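Local coordinates for insecticidal crystal protein Cry7Cal (Bacillus thuringiensis, PDB 5ZI1), which is an insecticidal toxin active against the locust Locusta migratoria manilensis and probably binds a receptor in its target, at residues A286-K298 with V474-D488. Numbering follows the deposited sequence.
Sequences AIPKPGLFQWLTK and VKAFETNTAGVEIID
Leu292 CG and Ile486 CG1 both lie beside their own backbone N and anti to the carbonyl carbon (chi1 -55° and -56°), and the extended chains cross at about a right angle. Leu292 CD2 rests 3.6 Å from Ile486 CD1, and the same methyl of Ile486 reaches the Gly291-Leu292 peptide. The other branch of Leu292, CD1, lies 3.7 Å from Glu478 N, while Thr479 CG2 touches both leucine methyls and Ala476 CB packs on CD2. Leu292 is thus lodged between the 3-10 turn ending at Lys475 and the strands 478-479 and 484-487. Tyr324 of strand 312-324 also packs against it.

One direct hydrogen bond joins the segments: Phe293 N gives its proton to Val474 O over 2.8 Å, nearly straight at 169°, but from above the carbonyl plane. The phenyl ring turns away from this bond and points its edge, through CE2, at the indole face of Trp295. At the other end Pro290 CB packs 3.8 Å from Ile486 CG2, and Pro290 CG lies 3.5 Å from Asp488 OD1. A water donates to Pro290 O and Ile486 O, bridging two carbonyls that could not bond each other. The ammonium group of Lys475 is paired with Glu248 and also bonded to Arg458 O and Asn461 OD1.

The contact joins the middle and C-terminal domains of the three-domain delta-endotoxin fold: an apolar cluster of Leu292, Ile486, Ala476 and Thr479 CG2 flanked by one backbone bond and one water bridge. Between these two segments apolar packing dominates, and the Lys475-Glu248 salt bridge adds charge pairing just beside it.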
loop_
_atom_site.group_PDB
_atom_site.type_symbol
_atom_site.label_atom_id
_atom_site.label_comp_id
_atom_site.label_asym_id
_atom_site.label_seq_id
_atom_site.Cartn_x
_atom_site.Cartn_y
_atom_site.Cartn_z
ATOM N N ALA A 286 0.920 2.374 -18.902
ATOM C CA ALA A 286 0.044 2.747 -17.797
ATOM C C ALA A 286 0.757 2.823 -16.450
ATOM O O ALA A 286 0.331 3.582 -15.578
ATOM C CB ALA A 286 -1.102 1.751 -17.680
ATOM N N ILE A 287 1.791 2.023 -16.228
ATOM C CA ILE A 287 2.363 1.816 -14.903
ATOM C C ILE A 287 3.824 2.250 -14.930
ATOM O O ILE A 287 4.685 1.538 -15.453
ATOM C CB ILE A 287 2.232 0.347 -14.470
ATOM C CG1 ILE A 287 0.762 -0.081 -14.583
ATOM C CG2 ILE A 287 2.803 0.134 -13.072
ATOM C CD1 ILE A 287 -0.149 0.628 -13.631
ATOM N N PRO A 288 4.138 3.425 -14.384
ATOM C CA PRO A 288 5.524 3.901 -14.403
ATOM C C PRO A 288 6.417 2.963 -13.609
ATOM O O PRO A 288 5.954 2.212 -12.752
ATOM C CB PRO A 288 5.440 5.275 -13.737
ATOM C CG PRO A 288 3.973 5.644 -13.779
ATOM C CD PRO A 288 3.271 4.330 -13.619
ATOM N N LYS A 289 7.708 3.003 -13.924
ATOM C CA LYS A 289 8.691 2.205 -13.197
ATOM C C LYS A 289 8.739 2.611 -11.723
ATOM O O LYS A 289 8.488 3.768 -11.380
ATOM C CB LYS A 289 10.081 2.365 -13.821
ATOM C CG LYS A 289 10.222 1.716 -15.221
ATOM C CD LYS A 289 9.848 0.226 -15.224
ATOM C CE LYS A 289 9.768 -0.358 -16.647
ATOM N NZ LYS A 289 8.386 -0.311 -17.266
ATOM N N PRO A 290 9.059 1.675 -10.831
ATOM C CA PRO A 290 9.329 2.046 -9.435
ATOM C C PRO A 290 10.344 3.176 -9.356
ATOM O O PRO A 290 11.310 3.220 -10.119
ATOM C CB PRO A 290 9.899 0.758 -8.828
ATOM C CG PRO A 290 9.488 -0.331 -9.757
ATOM C CD PRO A 290 9.440 0.282 -11.115
ATOM N N GLY A 291 10.127 4.099 -8.425
ATOM C CA GLY A 291 11.138 5.091 -8.127
ATOM C C GLY A 291 11.038 5.560 -6.691
ATOM O O GLY A 291 10.232 5.062 -5.901
ATOM N N LEU A 292 11.880 6.534 -6.357
ATOM C CA LEU A 292 11.697 7.299 -5.133
ATOM C C LEU A 292 10.279 7.849 -5.071
ATOM O O LEU A 292 9.642 8.096 -6.098
ATOM C CB LEU A 292 12.721 8.428 -5.087
ATOM C CG LEU A 292 14.148 7.875 -5.247
ATOM C CD1 LEU A 292 15.159 8.996 -5.379
ATOM C CD2 LEU A 292 14.492 6.964 -4.068
ATOM N N PHE A 293 9.753 8.011 -3.864
ATOM C CA PHE A 293 8.361 8.417 -3.767
ATOM C C PHE A 293 8.201 9.834 -4.335
ATOM O O PHE A 293 9.080 10.686 -4.168
ATOM C CB PHE A 293 7.903 8.329 -2.307
ATOM C CG PHE A 293 6.450 8.640 -2.120
ATOM C CD1 PHE A 293 5.507 7.626 -2.149
ATOM C CD2 PHE A 293 6.017 9.968 -1.967
ATOM C CE1 PHE A 293 4.132 7.914 -1.999
ATOM C CE2 PHE A 293 4.652 10.269 -1.823
ATOM C CZ PHE A 293 3.713 9.244 -1.825
ATOM N N GLN A 294 7.086 10.093 -5.032
ATOM C CA GLN A 294 6.924 11.331 -5.793
ATOM C C GLN A 294 5.599 12.009 -5.482
ATOM O O GLN A 294 4.546 11.365 -5.452
ATOM C CB GLN A 294 6.999 11.089 -7.305
ATOM C CG GLN A 294 8.316 10.578 -7.817
ATOM C CD GLN A 294 8.307 10.377 -9.331
ATOM O OE1 GLN A 294 8.655 11.275 -10.081
ATOM N NE2 GLN A 294 7.914 9.194 -9.777
ATOM N N TRP A 295 5.654 13.322 -5.279
ATOM C CA TRP A 295 4.488 14.129 -4.947
ATOM C C TRP A 295 4.056 14.882 -6.195
ATOM O O TRP A 295 4.886 15.524 -6.846
ATOM C CB TRP A 295 4.797 15.104 -3.814
ATOM C CG TRP A 295 5.342 14.395 -2.625
ATOM C CD1 TRP A 295 6.638 14.007 -2.418
ATOM C CD2 TRP A 295 4.597 13.933 -1.495
ATOM N NE1 TRP A 295 6.744 13.356 -1.217
ATOM C CE2 TRP A 295 5.506 13.293 -0.632
ATOM C CE3 TRP A 295 3.250 14.000 -1.132
ATOM C CZ2 TRP A 295 5.113 12.728 0.578
ATOM C CZ3 TRP A 295 2.860 13.457 0.065
ATOM C CH2 TRP A 295 3.790 12.819 0.912
ATOM N N LEU A 296 2.776 14.776 -6.543
ATOM C CA LEU A 296 2.287 15.412 -7.761
ATOM C C LEU A 296 2.169 16.910 -7.528
ATOM O O LEU A 296 1.458 17.345 -6.619
ATOM C CB LEU A 296 0.944 14.818 -8.158
ATOM C CG LEU A 296 0.380 15.260 -9.500
ATOM C CD1 LEU A 296 1.409 15.045 -10.578
ATOM C CD2 LEU A 296 -0.895 14.485 -9.810
ATOM N N THR A 297 2.865 17.709 -8.330
ATOM C CA THR A 297 2.760 19.153 -8.157
ATOM C C THR A 297 2.065 19.878 -9.307
ATOM O O THR A 297 1.655 21.027 -9.122
ATOM C CB THR A 297 4.152 19.766 -7.942
ATOM O OG1 THR A 297 4.919 19.635 -9.145
ATOM C CG2 THR A 297 4.896 19.021 -6.820
ATOM N N LYS A 298 1.903 19.251 -10.472
ATOM C CA LYS A 298 1.269 19.932 -11.604
ATOM C C LYS A 298 0.743 18.906 -12.598
ATOM O O LYS A 298 1.311 17.828 -12.743
ATOM C CB LYS A 298 2.250 20.882 -12.308
ATOM C CG LYS A 298 2.083 22.357 -11.962
ATOM C CD LYS A 298 3.380 23.146 -12.163
ATOM C CE LYS A 298 3.936 23.022 -13.583
ATOM N NZ LYS A 298 5.410 23.328 -13.619
ATOM N N VAL A 474 12.688 4.616 -0.058
ATOM C CA VAL A 474 12.225 5.384 -1.205
ATOM C C VAL A 474 11.774 6.789 -0.827
ATOM O O VAL A 474 11.588 7.613 -1.720
ATOM C CB VAL A 474 11.113 4.636 -1.973
ATOM C CG1 VAL A 474 11.672 3.365 -2.569
ATOM C CG2 VAL A 474 9.941 4.324 -1.077
ATOM N N LYS A 475 11.641 7.106 0.472
ATOM C CA LYS A 475 11.416 8.491 0.888
ATOM C C LYS A 475 12.642 9.380 0.677
ATOM O O LYS A 475 12.543 10.595 0.888
ATOM C CB LYS A 475 10.979 8.565 2.354
ATOM C CG LYS A 475 9.622 7.909 2.667
ATOM C CD LYS A 475 8.474 8.589 1.908
ATOM C CE LYS A 475 8.251 10.045 2.350
ATOM N NZ LYS A 475 7.601 10.180 3.704
ATOM N N ALA A 476 13.775 8.815 0.260
ATOM C CA ALA A 476 14.921 9.590 -0.205
ATOM C C ALA A 476 14.516 10.540 -1.336
ATOM O O ALA A 476 13.405 10.477 -1.874
ATOM C CB ALA A 476 16.027 8.664 -0.704
ATOM N N PHE A 477 15.455 11.428 -1.709
ATOM C CA PHE A 477 15.274 12.301 -2.864
ATOM C C PHE A 477 16.365 12.154 -3.911
ATOM O O PHE A 477 16.254 12.761 -4.985
ATOM C CB PHE A 477 15.181 13.776 -2.437
ATOM C CG PHE A 477 16.489 14.376 -2.000
ATOM C CD1 PHE A 477 17.343 14.967 -2.921
ATOM C CD2 PHE A 477 16.857 14.356 -0.663
ATOM C CE1 PHE A 477 18.543 15.510 -2.520
ATOM C CE2 PHE A 477 18.054 14.899 -0.257
ATOM C CZ PHE A 477 18.900 15.475 -1.186
ATOM N N GLU A 478 17.404 11.369 -3.641
ATOM C CA GLU A 478 18.450 11.123 -4.621
ATOM C C GLU A 478 19.143 9.802 -4.296
ATOM O O GLU A 478 19.270 9.421 -3.128
ATOM C CB GLU A 478 19.460 12.269 -4.645
ATOM C CG GLU A 478 20.552 12.138 -5.700
ATOM C CD GLU A 478 21.417 13.393 -5.785
ATOM O OE1 GLU A 478 20.851 14.511 -5.756
ATOM O OE2 GLU A 478 22.662 13.263 -5.869
ATOM N N THR A 479 19.562 9.106 -5.350
ATOM C CA THR A 479 20.346 7.887 -5.255
ATOM C C THR A 479 21.562 8.032 -6.157
ATOM O O THR A 479 21.615 8.914 -7.021
ATOM C CB THR A 479 19.559 6.633 -5.679
ATOM O OG1 THR A 479 19.342 6.668 -7.093
ATOM C CG2 THR A 479 18.216 6.547 -4.971
ATOM N N ASN A 480 22.539 7.149 -5.952
ATOM C CA ASN A 480 23.746 7.180 -6.762
ATOM C C ASN A 480 23.411 6.901 -8.223
ATOM O O ASN A 480 22.405 6.260 -8.544
ATOM C CB ASN A 480 24.758 6.157 -6.248
ATOM C CG ASN A 480 26.184 6.587 -6.492
ATOM O OD1 ASN A 480 26.452 7.367 -7.402
ATOM N ND2 ASN A 480 27.110 6.088 -5.675
ATOM N N THR A 481 24.279 7.383 -9.117
ATOM C CA THR A 481 24.017 7.272 -10.550
ATOM C C THR A 481 24.141 5.850 -11.072
ATOM O O THR A 481 23.602 5.549 -12.143
ATOM C CB THR A 481 24.962 8.179 -11.334
ATOM O OG1 THR A 481 26.322 7.818 -11.055
ATOM C CG2 THR A 481 24.729 9.629 -10.950
ATOM N N ALA A 482 24.833 4.970 -10.355
ATOM C CA ALA A 482 24.974 3.596 -10.793
ATOM C C ALA A 482 24.989 2.698 -9.570
ATOM O O ALA A 482 25.226 3.148 -8.445
ATOM C CB ALA A 482 26.240 3.389 -11.634
ATOM N N GLY A 483 24.707 1.420 -9.803
ATOM C CA GLY A 483 24.705 0.441 -8.738
ATOM C C GLY A 483 23.533 0.503 -7.789
ATOM O O GLY A 483 23.474 -0.313 -6.862
ATOM N N VAL A 484 22.601 1.436 -7.979
ATOM C CA VAL A 484 21.421 1.576 -7.136
ATOM C C VAL A 484 20.190 1.590 -8.023
ATOM O O VAL A 484 20.033 2.493 -8.854
ATOM C CB VAL A 484 21.458 2.854 -6.293
ATOM C CG1 VAL A 484 20.263 2.876 -5.366
ATOM C CG2 VAL A 484 22.773 2.953 -5.523
ATOM N N GLU A 485 19.297 0.632 -7.808
ATOM C CA GLU A 485 18.076 0.493 -8.582
ATOM C C GLU A 485 16.893 0.417 -7.627
ATOM O O GLU A 485 17.037 0.068 -6.456
ATOM C CB GLU A 485 18.132 -0.754 -9.467
ATOM C CG GLU A 485 17.225 -0.708 -10.680
ATOM C CD GLU A 485 17.155 -2.041 -11.430
ATOM O OE1 GLU A 485 17.963 -2.954 -11.116
ATOM O OE2 GLU A 485 16.288 -2.168 -12.332
ATOM N N ILE A 486 15.722 0.776 -8.121
ATOM C CA ILE A 486 14.494 0.716 -7.343
ATOM C C ILE A 486 13.613 -0.338 -7.991
ATOM O O ILE A 486 13.443 -0.343 -9.213
ATOM C CB ILE A 486 13.820 2.095 -7.275
ATOM C CG1 ILE A 486 14.831 3.085 -6.702
ATOM C CG2 ILE A 486 12.560 2.070 -6.410
ATOM C CD1 ILE A 486 14.344 4.479 -6.655
ATOM N N ILE A 487 13.124 -1.276 -7.187
ATOM C CA ILE A 487 12.509 -2.490 -7.703
ATOM C C ILE A 487 11.233 -2.749 -6.916
ATOM O O ILE A 487 11.045 -2.245 -5.805
ATOM C CB ILE A 487 13.440 -3.728 -7.622
ATOM C CG1 ILE A 487 13.573 -4.204 -6.178
ATOM C CG2 ILE A 487 14.833 -3.432 -8.193
ATOM C CD1 ILE A 487 14.364 -5.460 -6.058
ATOM N N ASP A 488 10.356 -3.553 -7.512
ATOM C CA ASP A 488 9.097 -3.889 -6.871
ATOM C C ASP A 488 9.313 -4.840 -5.699
ATOM O O ASP A 488 10.244 -5.639 -5.682
ATOM C CB ASP A 488 8.141 -4.523 -7.874
ATOM C CG ASP A 488 7.462 -3.500 -8.758
ATOM O OD1 ASP A 488 7.108 -2.397 -8.263
ATOM O OD2 ASP A 488 7.279 -3.804 -9.957
HETATM O O HOH W 1 13.044 1.215 -11.502
#